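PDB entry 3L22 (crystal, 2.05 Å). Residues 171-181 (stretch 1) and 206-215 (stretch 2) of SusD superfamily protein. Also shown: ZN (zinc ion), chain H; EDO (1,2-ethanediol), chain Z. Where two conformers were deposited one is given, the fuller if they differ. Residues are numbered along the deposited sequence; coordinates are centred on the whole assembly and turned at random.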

# COMPACT_ATOMS: atom_id res chain seq x y z
N ILE A 171 -11.83 -1.42 -12.61
CA ILE A 171 -11.63 -1.48 -11.16
C ILE A 171 -11.19 -0.11 -10.66
O ILE A 171 -11.74 0.40 -9.67
CB ILE A 171 -10.65 -2.60 -10.75
CG1 ILE A 171 -11.25 -3.98 -11.04
CG2 ILE A 171 -10.26 -2.48 -9.26
CD1 ILE A 171 -12.51 -4.37 -10.30
N TYR A 172 -10.23 0.51 -11.35
CA TYR A 172 -9.84 1.86 -11.01
C TYR A 172 -10.99 2.84 -11.07
O TYR A 172 -11.10 3.73 -10.21
CB TYR A 172 -8.70 2.37 -11.89
CG TYR A 172 -7.32 1.83 -11.56
CD1 TYR A 172 -6.87 1.71 -10.24
CD2 TYR A 172 -6.44 1.49 -12.57
CE1 TYR A 172 -5.56 1.24 -9.97
CE2 TYR A 172 -5.17 1.00 -12.28
CZ TYR A 172 -4.73 0.90 -11.00
OH TYR A 172 -3.47 0.42 -10.74
N GLU A 173 -11.85 2.69 -12.06
CA GLU A 173 -12.97 3.62 -12.24
C GLU A 173 -13.97 3.48 -11.10
O GLU A 173 -14.52 4.48 -10.64
CB GLU A 173 -13.63 3.43 -13.61
CG GLU A 173 -12.79 4.05 -14.75
CD GLU A 173 -13.18 3.62 -16.15
OE1 GLU A 173 -13.80 2.52 -16.34
OE2 GLU A 173 -12.86 4.40 -17.09
N HIS A 174 -14.16 2.26 -10.62
CA HIS A 174 -15.05 2.07 -9.47
C HIS A 174 -14.42 2.64 -8.17
O HIS A 174 -15.09 3.29 -7.37
CB HIS A 174 -15.47 0.62 -9.23
CG HIS A 174 -16.16 0.49 -7.93
ND1 HIS A 174 -17.45 0.89 -7.77
CD2 HIS A 174 -15.69 0.25 -6.68
CE1 HIS A 174 -17.79 0.84 -6.49
NE2 HIS A 174 -16.71 0.47 -5.81
N ILE A 175 -13.13 2.42 -8.00
CA ILE A 175 -12.39 3.01 -6.88
C ILE A 175 -12.60 4.52 -6.87
O ILE A 175 -12.89 5.08 -5.82
CB ILE A 175 -10.89 2.66 -6.93
CG1 ILE A 175 -10.70 1.17 -6.62
CG2 ILE A 175 -10.07 3.52 -5.93
CD1 ILE A 175 -9.32 0.58 -7.01
N LEU A 176 -12.54 5.16 -8.04
CA LEU A 176 -12.75 6.60 -8.09
C LEU A 176 -14.18 6.95 -7.67
O LEU A 176 -14.38 7.99 -7.02
CB LEU A 176 -12.42 7.17 -9.47
CG LEU A 176 -10.97 7.10 -9.91
CD1 LEU A 176 -10.89 7.52 -11.40
CD2 LEU A 176 -10.08 7.95 -9.02
N SER A 177 -15.15 6.12 -8.04
CA SER A 177 -16.52 6.33 -7.55
C SER A 177 -16.65 6.24 -6.02
O SER A 177 -17.33 7.05 -5.41
CB SER A 177 -17.48 5.33 -8.18
OG SER A 177 -17.59 5.55 -9.55
N ASP A 178 -15.97 5.28 -5.42
CA ASP A 178 -15.99 5.14 -3.96
C ASP A 178 -15.26 6.30 -3.26
O ASP A 178 -15.42 6.47 -2.06
CB ASP A 178 -15.39 3.79 -3.52
CG ASP A 178 -16.40 2.64 -3.58
OD1 ASP A 178 -17.63 2.82 -3.74
OD2 ASP A 178 -15.95 1.48 -3.43
N LEU A 179 -14.45 7.06 -4.00
CA LEU A 179 -13.73 8.19 -3.44
C LEU A 179 -14.28 9.53 -3.95
O LEU A 179 -13.66 10.59 -3.76
CB LEU A 179 -12.25 8.06 -3.80
CG LEU A 179 -11.54 6.80 -3.27
CD1 LEU A 179 -10.13 6.78 -3.84
CD2 LEU A 179 -11.50 6.78 -1.74
N GLU A 180 -15.43 9.50 -4.60
CA GLU A 180 -15.90 10.73 -5.26
C GLU A 180 -16.51 11.75 -4.34
O GLU A 180 -16.45 12.93 -4.65
CB GLU A 180 -16.88 10.44 -6.38
CG GLU A 180 -18.27 10.05 -5.95
CD GLU A 180 -19.12 9.50 -7.14
OE1 GLU A 180 -18.64 9.45 -8.30
OE2 GLU A 180 -20.28 9.13 -6.89
N ASN A 181 -17.15 11.29 -3.27
CA ASN A 181 -17.67 12.21 -2.27
C ASN A 181 -16.96 11.97 -0.94
O ASN A 181 -17.10 10.94 -0.32
CB ASN A 181 -19.18 12.11 -2.10
CG ASN A 181 -19.75 13.34 -1.37
OD1 ASN A 181 -19.00 14.17 -0.84
ND2 ASN A 181 -21.06 13.45 -1.36
N LEU A 206 -5.22 8.02 -1.86
CA LEU A 206 -5.58 6.85 -2.66
C LEU A 206 -5.97 7.29 -4.10
O LEU A 206 -5.62 6.64 -5.08
CB LEU A 206 -6.74 6.05 -2.02
CG LEU A 206 -7.11 4.71 -2.66
CD1 LEU A 206 -5.86 3.83 -2.93
CD2 LEU A 206 -8.14 3.95 -1.80
N LYS A 207 -6.69 8.40 -4.18
CA LYS A 207 -7.11 8.96 -5.45
C LYS A 207 -5.84 9.35 -6.24
O LYS A 207 -5.71 9.02 -7.41
CB LYS A 207 -8.00 10.16 -5.18
CG LYS A 207 -8.70 10.76 -6.37
CD LYS A 207 -9.67 11.92 -5.97
CE LYS A 207 -10.87 11.47 -5.16
NZ LYS A 207 -11.95 12.50 -5.11
N MSE A 208 -4.87 9.96 -5.58
CA MSE A 208 -3.64 10.26 -6.27
C MSE A 208 -2.95 9.01 -6.80
O MSE A 208 -2.52 9.01 -7.95
CB MSE A 208 -2.68 11.05 -5.41
CG MSE A 208 -1.36 11.30 -6.14
SE MSE A 208 -0.23 12.71 -5.39
CE MSE A 208 -0.29 12.10 -3.75
N ARG A 209 -2.83 7.96 -5.98
CA ARG A 209 -2.22 6.73 -6.44
C ARG A 209 -2.93 6.14 -7.64
O ARG A 209 -2.29 5.66 -8.57
CB ARG A 209 -2.18 5.68 -5.32
CG ARG A 209 -1.17 5.99 -4.23
CD ARG A 209 -0.81 4.69 -3.53
NE ARG A 209 0.02 4.77 -2.34
CZ ARG A 209 0.37 3.72 -1.61
NH1 ARG A 209 -0.01 2.49 -1.95
NH2 ARG A 209 1.13 3.89 -0.54
N VAL A 210 -4.26 6.17 -7.62
CA VAL A 210 -5.02 5.64 -8.71
C VAL A 210 -4.76 6.45 -9.98
O VAL A 210 -4.49 5.88 -11.02
CB VAL A 210 -6.53 5.59 -8.37
CG1 VAL A 210 -7.38 5.35 -9.61
CG2 VAL A 210 -6.78 4.51 -7.31
N TYR A 211 -4.86 7.77 -9.89
CA TYR A 211 -4.63 8.58 -11.07
C TYR A 211 -3.21 8.43 -11.61
O TYR A 211 -3.01 8.39 -12.82
CB TYR A 211 -5.00 10.04 -10.84
CG TYR A 211 -6.49 10.36 -10.92
CD1 TYR A 211 -7.27 9.95 -12.00
CD2 TYR A 211 -7.11 11.13 -9.93
CE1 TYR A 211 -8.62 10.30 -12.10
CE2 TYR A 211 -8.46 11.48 -10.03
CZ TYR A 211 -9.21 11.04 -11.10
OH TYR A 211 -10.53 11.40 -11.23
N MSE A 212 -2.21 8.28 -10.75
CA MSE A 212 -0.84 8.02 -11.25
C MSE A 212 -0.75 6.71 -12.03
O MSE A 212 -0.07 6.66 -13.07
CB MSE A 212 0.18 8.01 -10.12
CG MSE A 212 0.37 9.38 -9.55
SE MSE A 212 1.54 9.32 -7.99
CE MSE A 212 3.17 9.14 -8.78
N ALA A 213 -1.46 5.68 -11.56
CA ALA A 213 -1.45 4.38 -12.25
C ALA A 213 -2.07 4.50 -13.66
O ALA A 213 -1.84 3.64 -14.53
CB ALA A 213 -2.22 3.30 -11.38
N MSE A 214 -2.87 5.56 -13.87
CA MSE A 214 -3.54 5.80 -15.14
C MSE A 214 -2.85 6.90 -15.98
O MSE A 214 -3.37 7.32 -17.00
CB MSE A 214 -5.01 6.16 -14.88
CG MSE A 214 -5.76 5.11 -14.02
SE MSE A 214 -7.54 5.71 -13.50
CE MSE A 214 -8.51 5.04 -15.04
N ASN A 215 -1.67 7.33 -15.55
CA ASN A 215 -0.93 8.41 -16.16
C ASN A 215 -1.70 9.72 -16.20
O ASN A 215 -1.46 10.52 -17.04
CB ASN A 215 -0.42 8.02 -17.58
CG ASN A 215 0.78 7.09 -17.53
OD1 ASN A 215 1.01 6.37 -16.56
ND2 ASN A 215 1.57 7.12 -18.59
ZN ZN H . -18.87 1.53 -9.28
C1 EDO Z . -13.33 12.28 -8.80
O1 EDO Z . -12.80 13.08 -7.75
C2 EDO Z . -13.37 10.80 -8.55
O2 EDO Z . -13.05 10.38 -7.23
O HOH W 1 -20.26 2.55 -7.87

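Two helices that run in nearly opposite directions can be joined by little more than complementary shape, and this pair from a SusD superfamily protein is a compact example. Their axes cross at -155° and come within 10.2 Å, so the side chains must fill the space between the backbones. Val210 is the bump at the centre. Three residues from the other helix surround it: its CG1 lies 3.7 Å from Tyr172 CD1 and 3.8 Å from Leu176 CD2, while its CG2 meets Ile175 CG2 at 3.7 Å. Leu176 leaves its helix sideways, yet its end reaches across, and CD2 sits over one face of the Tyr211 ring, 4.1 Å from the centroid, a CH-pi contact. Tyr172 reaches across the second helix to Ala213, whose small side chain leaves room for the phenol; Tyr172 OH comes within 3.2 Å of Ala213 CB. Beside the root of the Tyr172 side chain, SE of selenomethionine Met214 rests 3.9 Å from Tyr172 CB. At the other end, Leu179 CD1 packs on Leu206 CG at 3.8 Å.

Polar chemistry enters where stretch 1 leaves its helix. Lys207 NZ donates a hydrogen bond to Leu179 O at 2.9 Å, the only one between the stretches, and another to 1,2-ethanediol O1 at 2.8 Å. The diol's O2 in turn donates to Leu176 O at 2.7 Å, bridging the stretches.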